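Local atomic coordinates of aminotransferase, class I and II (Erwinia tasmaniensis, PDB entry 5Z0Q), a protein that binds pyridoxal-5'-phosphate and belongs to the class I and II aminotransferases, a family of pyridoxal-phosphate-dependent proteins. Residues D339-F344 against F351-D356; M306-V311 against M319-A324; A41-R46 against D294-Y299; D34-W39 against R371-E376; D298-N303 against A324-W329. All blocks are in the same frame, centred on the assembly; numbering follows the deposited sequence.

Contact 1. Residues D339-F344 against F351-D356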
# COMPACT_ATOMS: atom_id res chain seq x y z
N ASP A 339 16.37 30.82 -10.24
CA ASP A 339 15.40 29.83 -9.77
C ASP A 339 14.02 30.15 -10.32
O ASP A 339 13.25 30.86 -9.66
CB ASP A 339 15.39 29.79 -8.24
CG ASP A 339 14.78 28.51 -7.70
OD1 ASP A 339 13.89 27.94 -8.37
OD2 ASP A 339 15.19 28.07 -6.60
N PRO A 340 13.66 29.66 -11.50
CA PRO A 340 12.35 30.01 -12.08
C PRO A 340 11.17 29.59 -11.23
O PRO A 340 10.15 30.30 -11.21
CB PRO A 340 12.36 29.29 -13.43
CG PRO A 340 13.80 29.07 -13.74
CD PRO A 340 14.47 28.83 -12.42
N ALA A 341 11.26 28.46 -10.54
CA ALA A 341 10.15 28.01 -9.70
C ALA A 341 9.96 28.93 -8.50
O ALA A 341 8.83 29.34 -8.20
CB ALA A 341 10.38 26.57 -9.25
N LEU A 342 11.05 29.26 -7.80
CA LEU A 342 10.95 30.19 -6.69
C LEU A 342 10.53 31.57 -7.15
O LEU A 342 9.88 32.31 -6.39
CB LEU A 342 12.29 30.26 -5.95
CG LEU A 342 12.40 31.23 -4.77
CD1 LEU A 342 11.36 30.92 -3.71
CD2 LEU A 342 13.80 31.21 -4.18
N PHE A 343 10.86 31.94 -8.39
CA PHE A 343 10.44 33.23 -8.92
C PHE A 343 8.92 33.33 -8.97
O PHE A 343 8.33 34.29 -8.45
CB PHE A 343 11.04 33.44 -10.31
CG PHE A 343 10.38 34.55 -11.09
CD1 PHE A 343 10.68 35.87 -10.82
CD2 PHE A 343 9.48 34.26 -12.10
CE1 PHE A 343 10.08 36.89 -11.54
CE2 PHE A 343 8.88 35.27 -12.83
CZ PHE A 343 9.17 36.59 -12.55
N PHE A 344 8.26 32.35 -9.59
CA PHE A 344 6.81 32.39 -9.71
C PHE A 344 6.11 32.23 -8.37
O PHE A 344 4.97 32.68 -8.23
CB PHE A 344 6.34 31.30 -10.68
CG PHE A 344 6.55 31.64 -12.12
CD1 PHE A 344 5.74 32.56 -12.76
CD2 PHE A 344 7.56 31.04 -12.85
CE1 PHE A 344 5.93 32.88 -14.09
CE2 PHE A 344 7.76 31.35 -14.18
CZ PHE A 344 6.94 32.27 -14.81
N PHE A 351 4.19 26.35 -8.95
CA PHE A 351 4.44 25.35 -9.98
C PHE A 351 5.31 24.23 -9.43
O PHE A 351 5.93 24.35 -8.37
CB PHE A 351 5.12 25.99 -11.20
CG PHE A 351 4.28 27.03 -11.89
CD1 PHE A 351 2.89 26.93 -11.89
CD2 PHE A 351 4.87 28.10 -12.53
CE1 PHE A 351 2.12 27.88 -12.53
CE2 PHE A 351 4.10 29.05 -13.17
CZ PHE A 351 2.72 28.94 -13.17
N SER A 352 5.36 23.13 -10.17
CA SER A 352 6.31 22.06 -9.90
C SER A 352 7.67 22.46 -10.45
O SER A 352 7.81 22.73 -11.65
CB SER A 352 5.84 20.75 -10.52
OG SER A 352 4.88 20.10 -9.70
N SER A 353 8.67 22.51 -9.57
CA SER A 353 10.01 22.89 -9.99
C SER A 353 10.58 21.85 -10.95
O SER A 353 10.51 20.65 -10.69
CB SER A 353 10.92 23.05 -8.78
OG SER A 353 12.24 23.39 -9.18
N GLY A 354 11.14 22.32 -12.06
CA GLY A 354 11.75 21.43 -13.03
C GLY A 354 13.04 20.79 -12.56
O GLY A 354 13.51 19.84 -13.20
N ARG A 355 13.64 21.30 -11.48
CA ARG A 355 14.88 20.72 -10.97
C ARG A 355 14.66 19.28 -10.52
O ARG A 355 15.54 18.42 -10.70
CB ARG A 355 15.41 21.56 -9.81
CG ARG A 355 16.72 21.06 -9.23
CD ARG A 355 17.18 21.92 -8.06
NE ARG A 355 17.34 23.32 -8.45
CZ ARG A 355 18.45 23.82 -9.00
NH1 ARG A 355 19.49 23.04 -9.22
NH2 ARG A 355 18.51 25.11 -9.32
N ASP A 356 13.49 18.98 -9.95
CA ASP A 356 13.17 17.62 -9.55
C ASP A 356 13.03 16.69 -10.74
O ASP A 356 13.21 15.47 -10.59
CB ASP A 356 11.89 17.61 -8.72
CG ASP A 356 11.92 18.62 -7.58
OD1 ASP A 356 13.01 18.83 -7.01
OD2 ASP A 356 10.86 19.19 -7.27
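Two aromatic rings and a pair of small side chains join Phe-344 and Ala-341 of helix 340-345 to Phe-351 and Ser-353 of the strand that follows it. The aromatic contact is oblique. Phe-351 CE2 sits over one face of the Phe-344 ring, toward its rim and 3.7 Å from CG of Phe-344, with the planes at 54°. The opposite face receives Phe-343 CD2 over its centre, and Phe-351 in turn meets Phe-365 and Val-363. Aliphatic packing takes over at the helix start: Ala-341 CB lies 3.6 Å from Ser-353 CB, and because Ser-353 OG is anti to the backbone N (chi1 179°) the hydroxyl also comes alongside that methyl.

Polar bonds stay within each segment. Asp-339 is the helix N-cap; its OD1 accepts from Leu-342 N at 3.2 Å, the bond nearly straight (174°) but arriving from above the carboxylate plane. Ser-353 OG takes a weak bond from Arg-355 N. Asp-339 OD2 and Arg-355 NH2, 5.2 Å apart, are not in contact, and Arg-355 has a weak, long ion pair with Asp-360. What joins the segments is apolar packing, with at most a modest electrostatic attraction added.

Contact 2. Residues M306-V311 against M319-A324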
# COMPACT_ATOMS: atom_id res chain seq x y z
N MET A 306 -5.76 27.39 -24.09
CA MET A 306 -5.66 28.73 -23.52
C MET A 306 -4.28 28.96 -22.90
O MET A 306 -3.67 30.01 -23.11
CB MET A 306 -6.75 28.94 -22.47
CG MET A 306 -6.90 30.37 -22.00
SD MET A 306 -8.09 30.51 -20.66
CE MET A 306 -9.40 29.47 -21.30
N LEU A 307 -3.78 27.98 -22.14
CA LEU A 307 -2.45 28.11 -21.55
C LEU A 307 -1.37 28.17 -22.63
O LEU A 307 -0.41 28.94 -22.51
CB LEU A 307 -2.19 26.94 -20.60
CG LEU A 307 -0.78 26.80 -20.03
CD1 LEU A 307 -0.46 27.93 -19.06
CD2 LEU A 307 -0.61 25.45 -19.35
N ALA A 308 -1.51 27.37 -23.69
CA ALA A 308 -0.50 27.33 -24.74
C ALA A 308 -0.43 28.67 -25.47
O ALA A 308 0.66 29.20 -25.70
CB ALA A 308 -0.79 26.19 -25.71
N GLN A 309 -1.59 29.21 -25.86
CA GLN A 309 -1.59 30.50 -26.55
C GLN A 309 -1.14 31.63 -25.63
O GLN A 309 -0.53 32.60 -26.11
CB GLN A 309 -2.99 30.78 -27.10
CG GLN A 309 -3.13 32.13 -27.80
CD GLN A 309 -4.44 32.26 -28.56
OE1 GLN A 309 -4.96 33.36 -28.73
NE2 GLN A 309 -4.97 31.14 -29.03
N HIS A 310 -1.40 31.52 -24.33
CA HIS A 310 -1.03 32.59 -23.41
C HIS A 310 0.47 32.59 -23.12
O HIS A 310 1.08 33.66 -23.02
CB HIS A 310 -1.82 32.46 -22.11
CG HIS A 310 -1.67 33.63 -21.19
ND1 HIS A 310 -2.48 34.74 -21.27
CD2 HIS A 310 -0.79 33.88 -20.19
CE1 HIS A 310 -2.12 35.61 -20.35
NE2 HIS A 310 -1.09 35.11 -19.68
N VAL A 311 1.07 31.41 -22.97
CA VAL A 311 2.48 31.33 -22.62
C VAL A 311 3.36 31.84 -23.75
O VAL A 311 4.36 32.54 -23.52
CB VAL A 311 2.85 29.90 -22.21
CG1 VAL A 311 4.37 29.72 -22.19
CG2 VAL A 311 2.26 29.56 -20.85
N MET A 319 6.59 27.07 -24.53
CA MET A 319 5.89 25.87 -24.09
C MET A 319 5.43 25.07 -25.30
O MET A 319 4.83 25.62 -26.22
CB MET A 319 4.69 26.22 -23.21
CG MET A 319 3.86 25.01 -22.82
SD MET A 319 2.33 25.44 -21.98
CE MET A 319 1.67 23.81 -21.66
N VAL A 320 5.71 23.77 -25.27
CA VAL A 320 5.17 22.85 -26.26
C VAL A 320 3.75 22.47 -25.84
O VAL A 320 3.51 22.12 -24.68
CB VAL A 320 6.06 21.60 -26.38
CG1 VAL A 320 5.33 20.49 -27.12
CG2 VAL A 320 7.35 21.96 -27.10
N THR A 321 2.82 22.54 -26.78
CA THR A 321 1.46 22.11 -26.52
C THR A 321 1.45 20.62 -26.19
O THR A 321 1.81 19.80 -27.05
CB THR A 321 0.55 22.39 -27.71
OG1 THR A 321 0.50 23.80 -27.95
CG2 THR A 321 -0.85 21.87 -27.45
N PRO A 322 1.07 20.22 -24.98
CA PRO A 322 1.15 18.80 -24.61
C PRO A 322 0.11 17.98 -25.37
O PRO A 322 -1.08 18.31 -25.37
CB PRO A 322 0.87 18.81 -23.10
CG PRO A 322 0.05 20.04 -22.88
CD PRO A 322 0.55 21.05 -23.88
N GLU A 323 0.57 16.92 -26.02
CA GLU A 323 -0.34 15.99 -26.67
C GLU A 323 -1.16 15.18 -25.68
O GLU A 323 -2.14 14.54 -26.08
CB GLU A 323 0.44 15.06 -27.60
CG GLU A 323 1.12 15.78 -28.76
CD GLU A 323 1.91 14.84 -29.65
OE1 GLU A 323 2.46 13.84 -29.14
OE2 GLU A 323 1.97 15.10 -30.88
N ALA A 324 -0.79 15.19 -24.40
CA ALA A 324 -1.50 14.45 -23.36
C ALA A 324 -1.64 15.33 -22.13
O ALA A 324 -0.64 15.77 -21.56
CB ALA A 324 -0.78 13.15 -23.02
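Met-319 lies across Leu-307 and Val-311, meeting each side chain at about a right angle. Helix 290-313 packs here on strand 318-319, an outer strand within this chain of the five-stranded mixed sheet, as an alpha/beta layer; the loop after the strand touches the helix at Thr-321, then draws away. Met-319 is extended throughout, with chi1 176° and chi3 -179°, and so reaches along the helix from one turn to the next. Its root packs on Val-311, CB to CG1 at 3.7 Å. Its sulfur SD is 3.9 Å from Leu-307 CG, and the terminal methyl CE goes further, to within 3.6 Å of Leu-307 CD2. Ile-330 of the neighbouring strand touches both Val-311 and Met-319, while Phe-365 and Phe-367 pack on Leu-307, adding further apolar contacts. The loop is tied down by polar bonds, Pro-322 O to Arg-304 and Glu-323 to Arg-150 and Arg-183. Where it leaves the helix, the small side chain of Ala-308 lets Thr-321 come close, with OG1 3.5 Å from Ala-308 CB.

Contact 3. Residues A41-R46 against D294-Y299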
# COMPACT_ATOMS: atom_id res chain seq x y z
N ALA A 41 0.57 16.42 -9.53
CA ALA A 41 -0.17 15.95 -10.71
C ALA A 41 -1.47 15.27 -10.29
O ALA A 41 -1.63 14.05 -10.32
CB ALA A 41 0.71 15.02 -11.54
N ASP A 42 -2.43 16.10 -9.89
CA ASP A 42 -3.80 15.66 -9.68
C ASP A 42 -4.73 16.82 -9.99
O ASP A 42 -4.35 17.99 -9.88
CB ASP A 42 -4.02 15.14 -8.25
CG ASP A 42 -3.97 16.24 -7.20
OD1 ASP A 42 -3.29 17.26 -7.43
OD2 ASP A 42 -4.60 16.08 -6.13
N THR A 43 -5.95 16.49 -10.40
CA THR A 43 -6.91 17.51 -10.76
C THR A 43 -7.79 17.87 -9.57
O THR A 43 -7.88 17.13 -8.59
CB THR A 43 -7.77 17.05 -11.94
OG1 THR A 43 -8.49 15.86 -11.58
CG2 THR A 43 -6.90 16.76 -13.15
N ASP A 44 -8.44 19.03 -9.67
CA ASP A 44 -9.38 19.49 -8.66
C ASP A 44 -10.81 19.04 -8.95
O ASP A 44 -11.76 19.63 -8.41
CB ASP A 44 -9.32 21.01 -8.53
CG ASP A 44 -7.95 21.51 -8.12
OD1 ASP A 44 -7.26 20.80 -7.36
OD2 ASP A 44 -7.56 22.61 -8.56
N PHE A 45 -10.98 18.03 -9.79
CA PHE A 45 -12.30 17.61 -10.25
C PHE A 45 -12.88 16.53 -9.34
O PHE A 45 -12.18 15.59 -8.95
CB PHE A 45 -12.23 17.09 -11.69
CG PHE A 45 -11.66 18.08 -12.66
CD1 PHE A 45 -11.90 19.44 -12.51
CD2 PHE A 45 -10.88 17.66 -13.73
CE1 PHE A 45 -11.38 20.35 -13.41
CE2 PHE A 45 -10.36 18.57 -14.63
CZ PHE A 45 -10.60 19.92 -14.47
N ARG A 46 -14.16 16.69 -9.01
CA ARG A 46 -14.88 15.66 -8.27
C ARG A 46 -14.95 14.38 -9.10
O ARG A 46 -15.12 14.42 -10.32
CB ARG A 46 -16.28 16.16 -7.92
CG ARG A 46 -17.25 15.12 -7.40
CD ARG A 46 -18.63 15.74 -7.21
NE ARG A 46 -19.68 14.74 -7.04
CZ ARG A 46 -20.15 14.35 -5.86
NH1 ARG A 46 -19.67 14.86 -4.74
NH2 ARG A 46 -21.11 13.43 -5.81
N ASP A 294 -14.62 11.33 -21.19
CA ASP A 294 -14.77 12.03 -22.47
C ASP A 294 -15.00 13.52 -22.25
O ASP A 294 -14.44 14.35 -22.97
CB ASP A 294 -15.92 11.42 -23.27
CG ASP A 294 -15.58 10.07 -23.86
OD1 ASP A 294 -14.39 9.85 -24.20
OD2 ASP A 294 -16.49 9.23 -24.00
N ALA A 295 -15.80 13.87 -21.24
CA ALA A 295 -16.08 15.28 -20.98
C ALA A 295 -14.89 15.99 -20.37
O ALA A 295 -14.74 17.21 -20.54
CB ALA A 295 -17.31 15.41 -20.08
N GLN A 296 -14.03 15.26 -19.65
CA GLN A 296 -12.84 15.88 -19.08
C GLN A 296 -11.82 16.21 -20.16
O GLN A 296 -11.11 17.22 -20.05
CB GLN A 296 -12.22 14.97 -18.02
CG GLN A 296 -11.06 15.60 -17.26
CD GLN A 296 -10.31 14.61 -16.39
OE1 GLN A 296 -10.32 13.40 -16.66
NE2 GLN A 296 -9.65 15.10 -15.35
N LEU A 297 -11.73 15.38 -21.20
CA LEU A 297 -10.77 15.64 -22.27
C LEU A 297 -11.11 16.93 -23.02
O LEU A 297 -10.22 17.73 -23.32
CB LEU A 297 -10.73 14.46 -23.24
CG LEU A 297 -10.31 13.11 -22.65
CD1 LEU A 297 -10.24 12.05 -23.74
CD2 LEU A 297 -8.97 13.23 -21.93
N ASP A 298 -12.39 17.14 -23.33
CA ASP A 298 -12.79 18.38 -23.99
C ASP A 298 -12.51 19.58 -23.10
O ASP A 298 -12.06 20.63 -23.58
CB ASP A 298 -14.27 18.32 -24.36
CG ASP A 298 -14.60 17.17 -25.30
OD1 ASP A 298 -13.69 16.73 -26.04
OD2 ASP A 298 -15.76 16.71 -25.30
N TYR A 299 -12.77 19.45 -21.80
CA TYR A 299 -12.50 20.55 -20.88
C TYR A 299 -11.00 20.80 -20.74
O TYR A 299 -10.57 21.96 -20.68
CB TYR A 299 -13.12 20.25 -19.52
CG TYR A 299 -13.25 21.45 -18.60
CD1 TYR A 299 -14.36 22.27 -18.66
CD2 TYR A 299 -12.26 21.75 -17.68
CE1 TYR A 299 -14.49 23.37 -17.83
CE2 TYR A 299 -12.37 22.84 -16.84
CZ TYR A 299 -13.49 23.65 -16.92
OH TYR A 299 -13.61 24.74 -16.09
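Phe-45 presents its ring to two side chains one turn apart on helix 290-313, Gln-296 and Tyr-299. This is the longest helix of the chain, in what is probably a fold-type I architecture, and residues 41-46 belong to the loop that leaves strand 36-38, with the Thr-43 side chain about 10 Å from the bound pyridoxal-5'-phosphate. The amide end of Gln-296 lies at the edge of the Phe-45 ring, near its plane, with the two planes 69° apart; its aliphatic CG is 4.0 Å from Phe-45 CE2. The extended Gln-296 chain, CG opposite the backbone N (chi1 -173°), spans the gap to the loop and also reaches Thr-43.

Further out, Phe-45 O is bonded by Asn-243 and Asp-42 O by Asn-366 and Lys-26, which fix the loop, while Gly-65 of the second subunit packs on Asp-42. Tyr-299 is held by Arg-371, whose backbone N bonds its OH and whose side chain makes a cation-pi contact with the ring. Tyr-299 meets Phe-45 obliquely, with planes at 88° and CD2 of Tyr-299 4.1 Å from CZ of Phe-45.

Contact 4. Residues D34-W39 against R371-E376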
# COMPACT_ATOMS: atom_id res chain seq x y z
N ASP A 34 -0.76 33.28 -0.14
CA ASP A 34 -1.51 33.67 -1.33
C ASP A 34 -0.76 33.19 -2.57
O ASP A 34 -0.21 33.96 -3.36
CB ASP A 34 -1.73 35.18 -1.36
CG ASP A 34 -2.66 35.61 -2.48
OD1 ASP A 34 -3.25 34.74 -3.14
OD2 ASP A 34 -2.80 36.84 -2.70
N ILE A 35 -0.74 31.87 -2.74
CA ILE A 35 -0.08 31.21 -3.86
C ILE A 35 -1.02 30.15 -4.41
O ILE A 35 -1.57 29.35 -3.65
CB ILE A 35 1.27 30.58 -3.45
CG1 ILE A 35 2.19 31.63 -2.83
CG2 ILE A 35 1.94 29.94 -4.65
CD1 ILE A 35 3.52 31.08 -2.38
N LEU A 36 -1.21 30.15 -5.73
CA LEU A 36 -2.12 29.20 -6.36
C LEU A 36 -1.43 27.85 -6.53
O LEU A 36 -0.40 27.77 -7.20
CB LEU A 36 -2.59 29.72 -7.71
CG LEU A 36 -3.31 31.07 -7.71
CD1 LEU A 36 -3.81 31.41 -9.11
CD2 LEU A 36 -4.46 31.06 -6.71
N PRO A 37 -1.96 26.77 -5.94
CA PRO A 37 -1.34 25.45 -6.11
C PRO A 37 -1.56 24.88 -7.50
O PRO A 37 -2.69 24.53 -7.87
CB PRO A 37 -2.02 24.59 -5.04
CG PRO A 37 -2.75 25.56 -4.14
CD PRO A 37 -3.10 26.72 -5.01
N LEU A 38 -0.49 24.78 -8.29
CA LEU A 38 -0.56 24.24 -9.65
C LEU A 38 0.61 23.31 -9.90
O LEU A 38 1.23 23.34 -10.97
CB LEU A 38 -0.59 25.37 -10.68
CG LEU A 38 -1.67 26.44 -10.52
CD1 LEU A 38 -1.30 27.68 -11.32
CD2 LEU A 38 -3.02 25.91 -10.96
N TRP A 39 0.93 22.46 -8.92
CA TRP A 39 2.15 21.67 -8.96
C TRP A 39 1.87 20.18 -9.05
O TRP A 39 2.05 19.59 -10.13
CB TRP A 39 3.03 22.02 -7.76
CG TRP A 39 2.38 21.80 -6.42
CD1 TRP A 39 1.32 22.48 -5.90
CD2 TRP A 39 2.77 20.85 -5.42
NE1 TRP A 39 1.01 22.01 -4.65
CE2 TRP A 39 1.89 21.00 -4.33
CE3 TRP A 39 3.77 19.88 -5.34
CZ2 TRP A 39 1.98 20.22 -3.18
CZ3 TRP A 39 3.86 19.10 -4.20
CH2 TRP A 39 2.97 19.28 -3.14
N ARG A 371 -11.80 26.29 -15.20
CA ARG A 371 -11.24 27.32 -16.07
C ARG A 371 -11.14 28.67 -15.36
O ARG A 371 -10.26 29.47 -15.68
CB ARG A 371 -12.10 27.45 -17.33
CG ARG A 371 -11.52 28.37 -18.39
CD ARG A 371 -12.30 28.27 -19.69
NE ARG A 371 -12.25 26.92 -20.26
CZ ARG A 371 -13.30 26.11 -20.34
NH1 ARG A 371 -14.49 26.51 -19.91
NH2 ARG A 371 -13.17 24.90 -20.87
N GLN A 372 -12.03 28.93 -14.39
CA GLN A 372 -11.95 30.18 -13.65
C GLN A 372 -10.64 30.28 -12.87
O GLN A 372 -10.05 31.36 -12.76
CB GLN A 372 -13.14 30.31 -12.70
CG GLN A 372 -13.24 31.65 -12.00
CD GLN A 372 -14.33 31.67 -10.94
OE1 GLN A 372 -14.04 31.66 -9.74
NE2 GLN A 372 -15.58 31.71 -11.38
N LEU A 373 -10.16 29.16 -12.33
CA LEU A 373 -8.88 29.16 -11.63
C LEU A 373 -7.71 29.27 -12.60
O LEU A 373 -6.66 29.81 -12.25
CB LEU A 373 -8.75 27.91 -10.76
CG LEU A 373 -7.51 27.81 -9.88
CD1 LEU A 373 -7.41 29.02 -8.96
CD2 LEU A 373 -7.51 26.52 -9.07
N LEU A 374 -7.87 28.75 -13.82
CA LEU A 374 -6.80 28.87 -14.81
C LEU A 374 -6.64 30.32 -15.27
O LEU A 374 -5.51 30.78 -15.46
CB LEU A 374 -7.08 27.96 -16.01
CG LEU A 374 -6.03 27.99 -17.12
CD1 LEU A 374 -4.69 27.52 -16.59
CD2 LEU A 374 -6.47 27.16 -18.31
N GLU A 375 -7.75 31.04 -15.45
CA GLU A 375 -7.67 32.44 -15.86
C GLU A 375 -6.96 33.28 -14.81
O GLU A 375 -6.16 34.16 -15.14
CB GLU A 375 -9.07 32.98 -16.13
CG GLU A 375 -9.78 32.32 -17.29
CD GLU A 375 -11.24 32.72 -17.39
OE1 GLU A 375 -11.75 33.35 -16.44
OE2 GLU A 375 -11.88 32.41 -18.42
N GLU A 376 -7.23 33.02 -13.52
CA GLU A 376 -6.53 33.73 -12.46
C GLU A 376 -5.04 33.40 -12.46
O GLU A 376 -4.21 34.26 -12.14
CB GLU A 376 -7.15 33.40 -11.11
CG GLU A 376 -8.60 33.83 -10.97
CD GLU A 376 -9.19 33.46 -9.62
OE1 GLU A 376 -8.47 32.85 -8.80
OE2 GLU A 376 -10.38 33.78 -9.39
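With CG opposite its carbonyl carbon (chi1 -59°) and CD1 continuing away from CA (chi2 -176°), Leu-36 sends its branched end straight out from the strand toward helix 371-385. Leu-373 answers from the helix: its CB leaves the backbone at a slant, but CG set opposite the backbone N (chi1 -176°) swings the methyls in toward the strand. Both Leu-36 methyls approach Leu-373 CD1, CD2 of Leu-36 being the nearer at 4.2 Å. CD1 also rests against the next turn, at Glu-376. There Leu-36 CD1 is 4.1 Å from the carbonyl carbon C of Glu-376 and 4.4 Å from Glu-376 CB, touching the root of the glutamate, whose carboxylate belongs to the exposed side of the helix.

Strand 36-38 is an outer strand, within this chain, of the five-stranded mixed sheet, and helix 371-385 packs against it, an alpha/beta layer arrangement in which an N-terminal strand is joined to the last helix of the chain. Backbone bonds from Leu-36 to Gly-348 and Gly-350 hold the strand to its parallel neighbour. Leu-36 and Leu-38 both pack on Ala-377, one residue past the segment, and the Asp-34 carboxylate OD1 makes a salt bridge to Arg-380 on the same helix. At the helix start, the Arg-371 side chain packs on Ala-302, Asn-303 and Met-306 of helix 290-313.

Contact 5. Residues D298-N303 against A324-W329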
# COMPACT_ATOMS: atom_id res chain seq x y z
N ASP A 298 -12.39 17.14 -23.33
CA ASP A 298 -12.79 18.38 -23.99
C ASP A 298 -12.51 19.58 -23.10
O ASP A 298 -12.06 20.63 -23.58
CB ASP A 298 -14.27 18.32 -24.36
CG ASP A 298 -14.60 17.17 -25.30
OD1 ASP A 298 -13.69 16.73 -26.04
OD2 ASP A 298 -15.76 16.71 -25.30
N TYR A 299 -12.77 19.45 -21.80
CA TYR A 299 -12.50 20.55 -20.88
C TYR A 299 -11.00 20.80 -20.74
O TYR A 299 -10.57 21.96 -20.68
CB TYR A 299 -13.12 20.25 -19.52
CG TYR A 299 -13.25 21.45 -18.60
CD1 TYR A 299 -14.36 22.27 -18.66
CD2 TYR A 299 -12.26 21.75 -17.68
CE1 TYR A 299 -14.49 23.37 -17.83
CE2 TYR A 299 -12.37 22.84 -16.84
CZ TYR A 299 -13.49 23.65 -16.92
OH TYR A 299 -13.61 24.74 -16.09
N LEU A 300 -10.20 19.74 -20.69
CA LEU A 300 -8.76 19.90 -20.55
C LEU A 300 -8.12 20.42 -21.83
O LEU A 300 -7.14 21.17 -21.77
CB LEU A 300 -8.11 18.58 -20.14
CG LEU A 300 -8.33 18.15 -18.68
CD1 LEU A 300 -7.63 16.84 -18.39
CD2 LEU A 300 -7.87 19.24 -17.73
N ARG A 301 -8.66 20.05 -23.00
CA ARG A 301 -8.13 20.59 -24.24
C ARG A 301 -8.39 22.09 -24.35
O ARG A 301 -7.52 22.85 -24.80
CB ARG A 301 -8.72 19.86 -25.45
CG ARG A 301 -8.36 20.50 -26.78
CD ARG A 301 -8.78 19.66 -27.97
NE ARG A 301 -10.14 19.14 -27.84
CZ ARG A 301 -10.44 17.85 -27.75
NH1 ARG A 301 -9.48 16.94 -27.78
NH2 ARG A 301 -11.71 17.47 -27.63
N ALA A 302 -9.57 22.54 -23.93
CA ALA A 302 -9.86 23.97 -23.92
C ALA A 302 -8.95 24.70 -22.94
O ALA A 302 -8.47 25.80 -23.23
CB ALA A 302 -11.33 24.21 -23.58
N ASN A 303 -8.70 24.10 -21.77
CA ASN A 303 -7.75 24.68 -20.83
C ASN A 303 -6.34 24.65 -21.38
O ASN A 303 -5.56 25.60 -21.18
CB ASN A 303 -7.82 23.94 -19.49
CG ASN A 303 -9.02 24.34 -18.65
OD1 ASN A 303 -9.97 24.94 -19.16
ND2 ASN A 303 -8.98 24.01 -17.37
N ALA A 324 -0.79 15.19 -24.40
CA ALA A 324 -1.50 14.45 -23.36
C ALA A 324 -1.64 15.33 -22.13
O ALA A 324 -0.64 15.77 -21.56
CB ALA A 324 -0.78 13.15 -23.02
N SER A 325 -2.89 15.57 -21.73
CA SER A 325 -3.19 16.33 -20.52
C SER A 325 -2.58 15.65 -19.29
O SER A 325 -2.30 14.45 -19.30
CB SER A 325 -4.71 16.47 -20.38
OG SER A 325 -5.16 17.67 -20.97
N PHE A 326 -2.38 16.43 -18.22
CA PHE A 326 -2.80 17.83 -18.10
C PHE A 326 -1.67 18.76 -17.67
O PHE A 326 -1.88 19.68 -16.89
CB PHE A 326 -3.97 17.93 -17.11
CG PHE A 326 -3.82 17.03 -15.91
CD1 PHE A 326 -3.11 17.44 -14.79
CD2 PHE A 326 -4.38 15.76 -15.91
CE1 PHE A 326 -2.97 16.62 -13.69
CE2 PHE A 326 -4.24 14.93 -14.81
CZ PHE A 326 -3.54 15.36 -13.70
N LEU A 327 -0.48 18.49 -18.19
CA LEU A 327 0.70 19.32 -17.96
C LEU A 327 1.54 19.28 -19.23
O LEU A 327 1.56 18.27 -19.94
CB LEU A 327 1.51 18.82 -16.75
CG LEU A 327 0.73 18.24 -15.55
CD1 LEU A 327 0.80 16.72 -15.55
CD2 LEU A 327 1.21 18.81 -14.23
N GLY A 328 2.24 20.38 -19.52
CA GLY A 328 2.31 21.57 -18.68
C GLY A 328 3.76 22.00 -18.52
O GLY A 328 4.14 22.55 -17.49
N TRP A 329 4.57 21.77 -19.55
CA TRP A 329 6.02 21.90 -19.49
C TRP A 329 6.43 23.23 -20.12
O TRP A 329 6.41 23.37 -21.35
CB TRP A 329 6.67 20.71 -20.21
CG TRP A 329 8.12 20.46 -19.90
CD1 TRP A 329 9.13 20.29 -20.80
CD2 TRP A 329 8.72 20.33 -18.60
NE1 TRP A 329 10.32 20.07 -20.16
CE2 TRP A 329 10.10 20.09 -18.80
CE3 TRP A 329 8.24 20.39 -17.29
CZ2 TRP A 329 10.99 19.91 -17.75
CZ3 TRP A 329 9.12 20.22 -16.24
CH2 TRP A 329 10.48 19.98 -16.48
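A salt bridge from Arg-301 NH2 to Asp-298 OD1, 2.6 Å long, joins the residues on either side of Tyr-299 and Leu-300 in the sequence, and Leu-300 is the side chain that packs on Ser-325. Helix 290-313 lies here against the irregular loop between strands 318-319 and 329-331. Leu-300 carries the contact alone on the helix side. With CG opposite the carbonyl carbon (chi1 -74°), it points at the loop, where CD1 packs 3.6 Å from Ser-325 CB. The serine hydroxyl OG lies against the same side chain, nearest Leu-300 CB.

The loop is modelled with cis peptide bonds before Phe-326 and before Gly-328, and the latter residue has a positive phi. Phe-326 starts toward the helix and then turns its ring away, CG lying between the backbone N and the carbonyl carbon (chi1 39°). Its side chain touches Asn-366 and comes about 7 Å from the bound pyridoxal-5'-phosphate. On the helix, Asn-303 ND2 makes weak bonds to the carbonyls of Phe-367 and Cys-369. The Phe-326 root meets the helix at CB, 4.0 Å from Leu-300 CD1.

How the contacts relate
From the N terminus, contact 4 opens first at 34-39 and contact 3 next at 41-46. Contact 3 closes on helix 290-313 at 294-299, and contact 5 begins where it ends, sharing Asp-298 and Tyr-299. Contact 5 closes at 324-329 and encloses contact 2, which runs from 306-311 to 319-324 and shares Ala-324 with it. Contact 1 follows in series as a short local loop. Contact 4 closes last, at 371-376, so all the others lie within its span. Together they tie the N-terminal strand and loop, the long helix, helix 340-345 and the final helix to one sheet. Thr-43 on Phe-326 joins contacts 3 and 5; Phe-351 on Leu-38 joins neighbouring strands of contacts 1 and 4.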